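Local coordinates for endo-1,3-beta-glucanase (Streptomyces sioyaensis, PDB 3DGT), which probably hydrolyses internal beta-1,3-glucosidic bonds in 1,3-beta-glucans, this chain being the family 16 glycoside hydrolase domain of a longer protein, at residues A117-A122 and G258-G263; I145-Q150 and G246-A251. All coordinates share one frame; numbering follows the deposited sequence.

Contact 1 of 2, residues A117-A122 and G258-G263; sequences AGYWPA and GATEPG
Tyr119 carries its ring across to the loop 258-263, where the tip meets the backbone of Glu261, and CD1 and CE1 meet the Thr260 methyl obliquely. From CB the side chain runs through CG to CD1, which makes the first contact, 4.1 Å from Thr260 CG2. Further out, CE1 comes within 3.2 Å of Glu261 O, which lies at the ring's edge and in its plane, and CE1 also touches the Thr260 methyl. CZ is 3.3 Å from Glu261 O. Finally OH donates a hydrogen bond of 2.6 Å to Glu261 O, arriving in the carbonyl plane on a lone pair. The same hydroxyl has a weak bond with His264 N.

In the concanavalin-like beta-sandwich of family 16, this ties the start of strand 119-127 to the loop that leads into strand 266-276. Val242 and Met244 of strand 236-244 also touch the Tyr119 side chain.

A second bond runs the other way. Thr260 OG1, anti to its carbonyl carbon, donates to Ala117 O at 2.7 Å, again in the carbonyl plane with a C=O...O angle of 137°. Thr257 N also bonds to OG1, while Thr260 CG2 rests 3.2 Å from the same Ala117 O.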
ATOM      1  N   ALA A 117      -2.593   6.710 -17.739  1.00 11.07           N
ATOM      2  CA  ALA A 117      -1.244   6.191 -17.915  1.00 11.61           C
ATOM      3  C   ALA A 117      -0.298   6.781 -16.877  1.00 11.38           C
ATOM      4  O   ALA A 117      -0.146   8.010 -16.766  1.00 11.44           O
ATOM      5  CB  ALA A 117      -0.748   6.454 -19.328  1.00 11.85           C
ATOM      6  N   GLY A 118       0.314   5.901 -16.094  1.00 10.95           N
ATOM      7  CA  GLY A 118       1.239   6.328 -15.047  1.00 10.57           C
ATOM      8  C   GLY A 118       0.701   6.256 -13.626  1.00 10.12           C
ATOM      9  O   GLY A 118       1.482   6.231 -12.678  1.00 10.87           O
ATOM     10  N   TYR A 119      -0.621   6.217 -13.468  1.00 10.61           N
ATOM     11  CA  TYR A 119      -1.230   6.170 -12.130  1.00 10.50           C
ATOM     12  C   TYR A 119      -0.857   4.877 -11.417  1.00 10.92           C
ATOM     13  O   TYR A 119      -1.159   3.786 -11.907  1.00 10.93           O
ATOM     14  CB  TYR A 119      -2.756   6.258 -12.207  1.00 10.80           C
ATOM     15  CG  TYR A 119      -3.325   7.658 -12.145  1.00 10.55           C
ATOM     16  CD1 TYR A 119      -3.386   8.466 -13.281  1.00 10.75           C
ATOM     17  CD2 TYR A 119      -3.859   8.149 -10.958  1.00 11.01           C
ATOM     18  CE1 TYR A 119      -3.936   9.752 -13.218  1.00 10.45           C
ATOM     19  CE2 TYR A 119      -4.415   9.425 -10.884  1.00 10.73           C
ATOM     20  CZ  TYR A 119      -4.440  10.215 -12.010  1.00 10.93           C
ATOM     21  OH  TYR A 119      -4.990  11.471 -11.934  1.00 10.79           O
ATOM     22  N   TRP A 120      -0.229   5.010 -10.254  1.00 11.08           N
ATOM     23  CA  TRP A 120       0.211   3.855  -9.473  1.00 11.15           C
ATOM     24  C   TRP A 120      -0.186   3.989  -7.999  1.00 11.31           C
ATOM     25  O   TRP A 120       0.638   4.312  -7.156  1.00 11.10           O
ATOM     26  CB  TRP A 120       1.728   3.694  -9.648  1.00 11.09           C
ATOM     27  CG  TRP A 120       2.412   2.527  -8.964  1.00 10.67           C
ATOM     28  CD1 TRP A 120       1.833   1.491  -8.271  1.00 11.36           C
ATOM     29  CD2 TRP A 120       3.814   2.254  -8.986  1.00 10.54           C
ATOM     30  NE1 TRP A 120       2.806   0.617  -7.829  1.00 10.85           N
ATOM     31  CE2 TRP A 120       4.029   1.067  -8.256  1.00 10.28           C
ATOM     32  CE3 TRP A 120       4.921   2.923  -9.525  1.00 11.26           C
ATOM     33  CZ2 TRP A 120       5.302   0.520  -8.082  1.00 11.02           C
ATOM     34  CZ3 TRP A 120       6.178   2.382  -9.347  1.00 10.89           C
ATOM     35  CH2 TRP A 120       6.362   1.193  -8.633  1.00 11.66           C
ATOM     36  N   PRO A 121      -1.467   3.741  -7.687  1.00 10.62           N
ATOM     37  CA  PRO A 121      -1.901   3.725  -6.293  1.00 10.88           C
ATOM     38  C   PRO A 121      -1.358   2.503  -5.553  1.00 10.70           C
ATOM     39  O   PRO A 121      -1.128   1.444  -6.158  1.00 10.64           O
ATOM     40  CB  PRO A 121      -3.426   3.639  -6.407  1.00 10.70           C
ATOM     41  CG  PRO A 121      -3.646   2.890  -7.691  1.00 10.45           C
ATOM     42  CD  PRO A 121      -2.579   3.432  -8.610  1.00 10.87           C
ATOM     43  N   ALA A 122      -1.164   2.649  -4.251  1.00 10.57           N
ATOM     44  CA  ALA A 122      -0.646   1.548  -3.435  1.00 10.59           C
ATOM     45  C   ALA A 122      -1.058   1.679  -1.978  1.00 10.78           C
ATOM     46  O   ALA A 122      -1.186   2.789  -1.438  1.00 10.84           O
ATOM     47  CB  ALA A 122       0.866   1.437  -3.559  1.00 11.15           C
ATOM     48  N   GLY A 258       1.515  13.184 -21.977  1.00 13.82           N
ATOM     49  CA  GLY A 258       0.752  14.422 -22.093  1.00 13.26           C
ATOM     50  C   GLY A 258      -0.749  14.233 -21.966  1.00 12.81           C
ATOM     51  O   GLY A 258      -1.476  15.179 -21.690  1.00 12.91           O
ATOM     52  N   ALA A 259      -1.211  13.006 -22.176  1.00 12.26           N
ATOM     53  CA  ALA A 259      -2.629  12.685 -22.074  1.00 12.50           C
ATOM     54  C   ALA A 259      -3.091  12.319 -20.668  1.00 12.18           C
ATOM     55  O   ALA A 259      -4.295  12.364 -20.385  1.00 12.66           O
ATOM     56  CB  ALA A 259      -2.966  11.549 -23.029  1.00 11.94           C
ATOM     57  N   THR A 260      -2.159  11.949 -19.795  1.00 11.96           N
ATOM     58  CA  THR A 260      -2.527  11.595 -18.421  1.00 12.16           C
ATOM     59  C   THR A 260      -3.270  12.750 -17.757  1.00 12.44           C
ATOM     60  O   THR A 260      -2.785  13.881 -17.747  1.00 13.08           O
ATOM     61  CB  THR A 260      -1.283  11.222 -17.595  1.00 12.06           C
ATOM     62  OG1 THR A 260      -0.578  10.185 -18.273  1.00 12.13           O
ATOM     63  CG2 THR A 260      -1.665  10.740 -16.193  1.00 13.12           C
ATOM     64  N   GLU A 261      -4.442  12.447 -17.205  1.00 12.55           N
ATOM     65  CA  GLU A 261      -5.255  13.443 -16.498  1.00 12.52           C
ATOM     66  C   GLU A 261      -4.950  13.468 -15.007  1.00 12.36           C
ATOM     67  O   GLU A 261      -5.108  12.456 -14.342  1.00 12.02           O
ATOM     68  CB  GLU A 261      -6.737  13.122 -16.639  1.00 13.94           C
ATOM     69  CG  GLU A 261      -7.361  13.466 -17.947  1.00 15.81           C
ATOM     70  CD  GLU A 261      -8.851  13.187 -17.948  1.00 16.37           C
ATOM     71  OE1 GLU A 261      -9.409  12.781 -16.893  1.00 17.20           O
ATOM     72  OE2 GLU A 261      -9.474  13.390 -18.997  1.00 16.19           O
ATOM     73  N   PRO A 262      -4.562  14.630 -14.468  1.00 11.69           N
ATOM     74  CA  PRO A 262      -4.423  14.745 -13.026  1.00 11.72           C
ATOM     75  C   PRO A 262      -5.803  14.819 -12.375  1.00 11.47           C
ATOM     76  O   PRO A 262      -6.825  14.884 -13.069  1.00 11.81           O
ATOM     77  CB  PRO A 262      -3.706  16.081 -12.857  1.00 11.90           C
ATOM     78  CG  PRO A 262      -4.242  16.909 -14.003  1.00 12.20           C
ATOM     79  CD  PRO A 262      -4.288  15.915 -15.149  1.00 11.61           C
ATOM     80  N   GLY A 263      -5.828  14.804 -11.050  1.00 11.50           N
ATOM     81  CA  GLY A 263      -7.052  15.132 -10.330  1.00 11.39           C
ATOM     82  C   GLY A 263      -7.978  13.978 -10.003  1.00 10.77           C
ATOM     83  O   GLY A 263      -9.109  14.203  -9.556  1.00 12.26           O
TER

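Contact 2 of 2, residues I145-Q150 and G246-A251; sequences IMENVQ and GGFPGA
The sequence ending at Glu147 is consistent with the Glu-x-Asp-x-x-Glu signature of family 16, in which the last glutamate is the general acid/base; Glu147 is probably that residue, and Phe248 from the short helix 247-250 lies against it. Ile145 and Met146 together face Phe123 as a classic beta bulge, the bulged form of this signature.

Phe248 reaches over with CG anti to its backbone N (chi1 -157°). One edge of the ring meets the acid: CD2 is 3.8 Å from Glu147 OE2 and CE2 is 3.9 Å from Glu147 CD, which lies in the ring plane, with carboxylate and ring turned 81° apart. The Glu147 chain is extended beyond CG, and OE2 takes a hydrogen bond from Trp120 NE1. At the CD1 side of the ring Val149 brings both methyls, obliquely: CG1 at 3.5 Å and CG2 at 3.8 Å from Phe248 CD1. That same CG1 also touches Pro249 CD at 3.7 Å, so one methyl meets both the phenylalanine and the proline.

An alanine in place of Phe248 would take away the ring that Val149 packs on, and the Glu147 carboxylate, though still bonded to Trp120, would probably be less confined.

Gln150 crosses Pro249 at about a right angle, OE1 lying 3.5 Å from Pro249 CB. The chain bends at chi2, and the carboxamide is held at both ends: OE1 accepts from Gly118 N, while NE2 donates to Phe252 O and Gly254 O, further along the chain.

Gly246 is the N-cap of the helix, which follows strand 236-244. Trp120 and Trp156 each make an edge-to-face contact with Phe248; they come from strands 119-127 and 155-160, which place their backbones beside Glu147 and Asn148.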
ATOM      1  N   ILE A 145      -0.292  -4.868  -0.173  1.00 11.05           N
ATOM      2  CA  ILE A 145      -1.668  -5.361   0.013  1.00 11.38           C
ATOM      3  C   ILE A 145      -2.565  -4.999  -1.178  1.00 11.56           C
ATOM      4  O   ILE A 145      -3.445  -5.778  -1.578  1.00 12.30           O
ATOM      5  CB  ILE A 145      -2.266  -4.849   1.338  1.00 11.62           C
ATOM      6  CG1 ILE A 145      -1.296  -5.118   2.499  1.00 11.87           C
ATOM      7  CG2 ILE A 145      -3.643  -5.483   1.608  1.00 12.08           C
ATOM      8  CD1 ILE A 145      -1.748  -4.495   3.821  1.00 12.19           C
ATOM      9  N   MET A 146      -2.329  -3.814  -1.737  1.00 11.05           N
ATOM     10  CA  MET A 146      -2.944  -3.411  -2.990  1.00 11.19           C
ATOM     11  C   MET A 146      -1.947  -2.568  -3.770  1.00 11.30           C
ATOM     12  O   MET A 146      -1.412  -1.591  -3.244  1.00 11.82           O
ATOM     13  CB  MET A 146      -4.230  -2.611  -2.736  1.00 11.33           C
ATOM     14  CG  MET A 146      -4.977  -2.124  -4.004  1.00 11.51           C
ATOM     15  SD  MET A 146      -4.210  -0.762  -4.963  1.00 11.91           S
ATOM     16  CE  MET A 146      -4.221   0.550  -3.746  1.00 11.27           C
ATOM     17  N   GLU A 147      -1.690  -2.960  -5.013  1.00 11.73           N
ATOM     18  CA  GLU A 147      -1.070  -2.083  -5.997  1.00 11.44           C
ATOM     19  C   GLU A 147      -1.893  -2.172  -7.264  1.00 11.17           C
ATOM     20  O   GLU A 147      -2.552  -3.181  -7.522  1.00 10.74           O
ATOM     21  CB  GLU A 147       0.363  -2.493  -6.320  1.00 12.04           C
ATOM     22  CG  GLU A 147       1.358  -2.256  -5.216  1.00 12.65           C
ATOM     23  CD  GLU A 147       2.742  -2.637  -5.659  1.00 13.28           C
ATOM     24  OE1 GLU A 147       3.037  -3.845  -5.661  1.00 13.51           O
ATOM     25  OE2 GLU A 147       3.529  -1.742  -6.027  1.00 14.61           O
ATOM     26  N   ASN A 148      -1.836  -1.113  -8.055  1.00 11.44           N
ATOM     27  CA  ASN A 148      -2.504  -1.072  -9.343  1.00 11.19           C
ATOM     28  C   ASN A 148      -1.765  -0.111 -10.251  1.00 11.04           C
ATOM     29  O   ASN A 148      -1.109   0.826  -9.781  1.00 11.37           O
ATOM     30  CB  ASN A 148      -3.956  -0.630  -9.171  1.00 11.71           C
ATOM     31  CG  ASN A 148      -4.630  -0.311 -10.494  1.00 11.63           C
ATOM     32  OD1 ASN A 148      -4.737   0.855 -10.876  1.00 12.59           O
ATOM     33  ND2 ASN A 148      -5.080  -1.352 -11.210  1.00 10.63           N
ATOM     34  N   VAL A 149      -1.884  -0.334 -11.554  1.00 11.01           N
ATOM     35  CA  VAL A 149      -1.374   0.624 -12.530  1.00 11.32           C
ATOM     36  C   VAL A 149      -2.360   0.808 -13.668  1.00 11.63           C
ATOM     37  O   VAL A 149      -3.177  -0.078 -13.951  1.00 11.60           O
ATOM     38  CB  VAL A 149       0.030   0.233 -13.104  1.00 11.93           C
ATOM     39  CG1 VAL A 149       1.100   0.279 -12.024  1.00 12.42           C
ATOM     40  CG2 VAL A 149      -0.010  -1.153 -13.783  1.00 12.43           C
ATOM     41  N   GLN A 150      -2.290   1.985 -14.293  1.00 11.31           N
ATOM     42  CA  GLN A 150      -2.922   2.233 -15.595  1.00 11.37           C
ATOM     43  C   GLN A 150      -4.449   2.238 -15.581  1.00 11.19           C
ATOM     44  O   GLN A 150      -5.078   2.127 -16.636  1.00 11.72           O
ATOM     45  CB  GLN A 150      -2.415   1.233 -16.665  1.00 11.10           C
ATOM     46  CG  GLN A 150      -0.889   1.017 -16.748  1.00 11.69           C
ATOM     47  CD  GLN A 150      -0.105   2.298 -16.940  1.00 12.94           C
ATOM     48  OE1 GLN A 150      -0.064   3.159 -16.058  1.00 12.20           O
ATOM     49  NE2 GLN A 150       0.538   2.428 -18.099  1.00 13.28           N
ATOM     50  N   GLY A 246       7.173   5.479 -13.276  1.00 13.34           N
ATOM     51  CA  GLY A 246       8.075   4.494 -12.691  1.00 13.10           C
ATOM     52  C   GLY A 246       7.935   3.113 -13.299  1.00 13.24           C
ATOM     53  O   GLY A 246       7.251   2.917 -14.305  1.00 13.26           O
ATOM     54  N   GLY A 247       8.572   2.150 -12.655  1.00 12.95           N
ATOM     55  CA  GLY A 247       8.776   0.838 -13.252  1.00 12.93           C
ATOM     56  C   GLY A 247       7.527   0.000 -13.458  1.00 13.38           C
ATOM     57  O   GLY A 247       7.399  -0.679 -14.484  1.00 13.93           O
ATOM     58  N   PHE A 248       6.608   0.037 -12.499  1.00 13.23           N
ATOM     59  CA  PHE A 248       5.387  -0.787 -12.603  1.00 13.33           C
ATOM     60  C   PHE A 248       4.526  -0.295 -13.783  1.00 13.37           C
ATOM     61  O   PHE A 248       4.222  -1.080 -14.690  1.00 13.70           O
ATOM     62  CB  PHE A 248       4.627  -0.789 -11.269  1.00 13.73           C
ATOM     63  CG  PHE A 248       3.702  -1.975 -11.047  1.00 14.08           C
ATOM     64  CD1 PHE A 248       3.080  -2.633 -12.104  1.00 15.64           C
ATOM     65  CD2 PHE A 248       3.432  -2.396  -9.739  1.00 15.10           C
ATOM     66  CE1 PHE A 248       2.211  -3.700 -11.870  1.00 16.37           C
ATOM     67  CE2 PHE A 248       2.564  -3.472  -9.488  1.00 16.48           C
ATOM     68  CZ  PHE A 248       1.959  -4.123 -10.564  1.00 16.56           C
ATOM     69  N   PRO A 249       4.156   1.001 -13.814  1.00 12.88           N
ATOM     70  CA  PRO A 249       3.465   1.437 -15.037  1.00 12.59           C
ATOM     71  C   PRO A 249       4.294   1.221 -16.303  1.00 12.71           C
ATOM     72  O   PRO A 249       3.733   0.964 -17.364  1.00 12.62           O
ATOM     73  CB  PRO A 249       3.215   2.935 -14.799  1.00 12.91           C
ATOM     74  CG  PRO A 249       3.284   3.104 -13.319  1.00 12.95           C
ATOM     75  CD  PRO A 249       4.271   2.090 -12.824  1.00 12.70           C
ATOM     76  N   GLY A 250       5.615   1.295 -16.182  1.00 13.17           N
ATOM     77  CA  GLY A 250       6.495   1.071 -17.331  1.00 14.30           C
ATOM     78  C   GLY A 250       6.358  -0.305 -17.955  1.00 14.58           C
ATOM     79  O   GLY A 250       6.614  -0.475 -19.151  1.00 15.81           O
ATOM     80  N   ALA A 251       5.960  -1.288 -17.148  1.00 14.76           N
ATOM     81  CA  ALA A 251       5.789  -2.658 -17.619  1.00 14.64           C
ATOM     82  C   ALA A 251       4.417  -2.872 -18.263  1.00 14.68           C
ATOM     83  O   ALA A 251       4.164  -3.927 -18.861  1.00 15.02           O
ATOM     84  CB  ALA A 251       6.013  -3.642 -16.488  1.00 14.92           C
TER

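Overall arrangement
Contacts 1 and 2 have centres about 11 Å apart and meet along one seam, because strands 119-127 and 146-147 are neighbours. Close approaches join them: Gly118 N to Gln150 OE1 at 2.8 Å and Trp120 NE1 to Glu147 OE2 at 3.1 Å, both probable hydrogen bonds, with Trp120 CD1 packed 3.4 Å from Asn148 O and Trp120 CE3 3.5 Å from Pro249 CD. Side chains of one strand thus serve both contacts: Tyr119 turns to the loop 258-263, while Trp120 belongs to the surroundings of Glu147, the probable catalytic acid/base by family motif; if so, contact 2 borders the active site. Both lie away from the magnesium ion held by Asp16, Gly66 and Asp269.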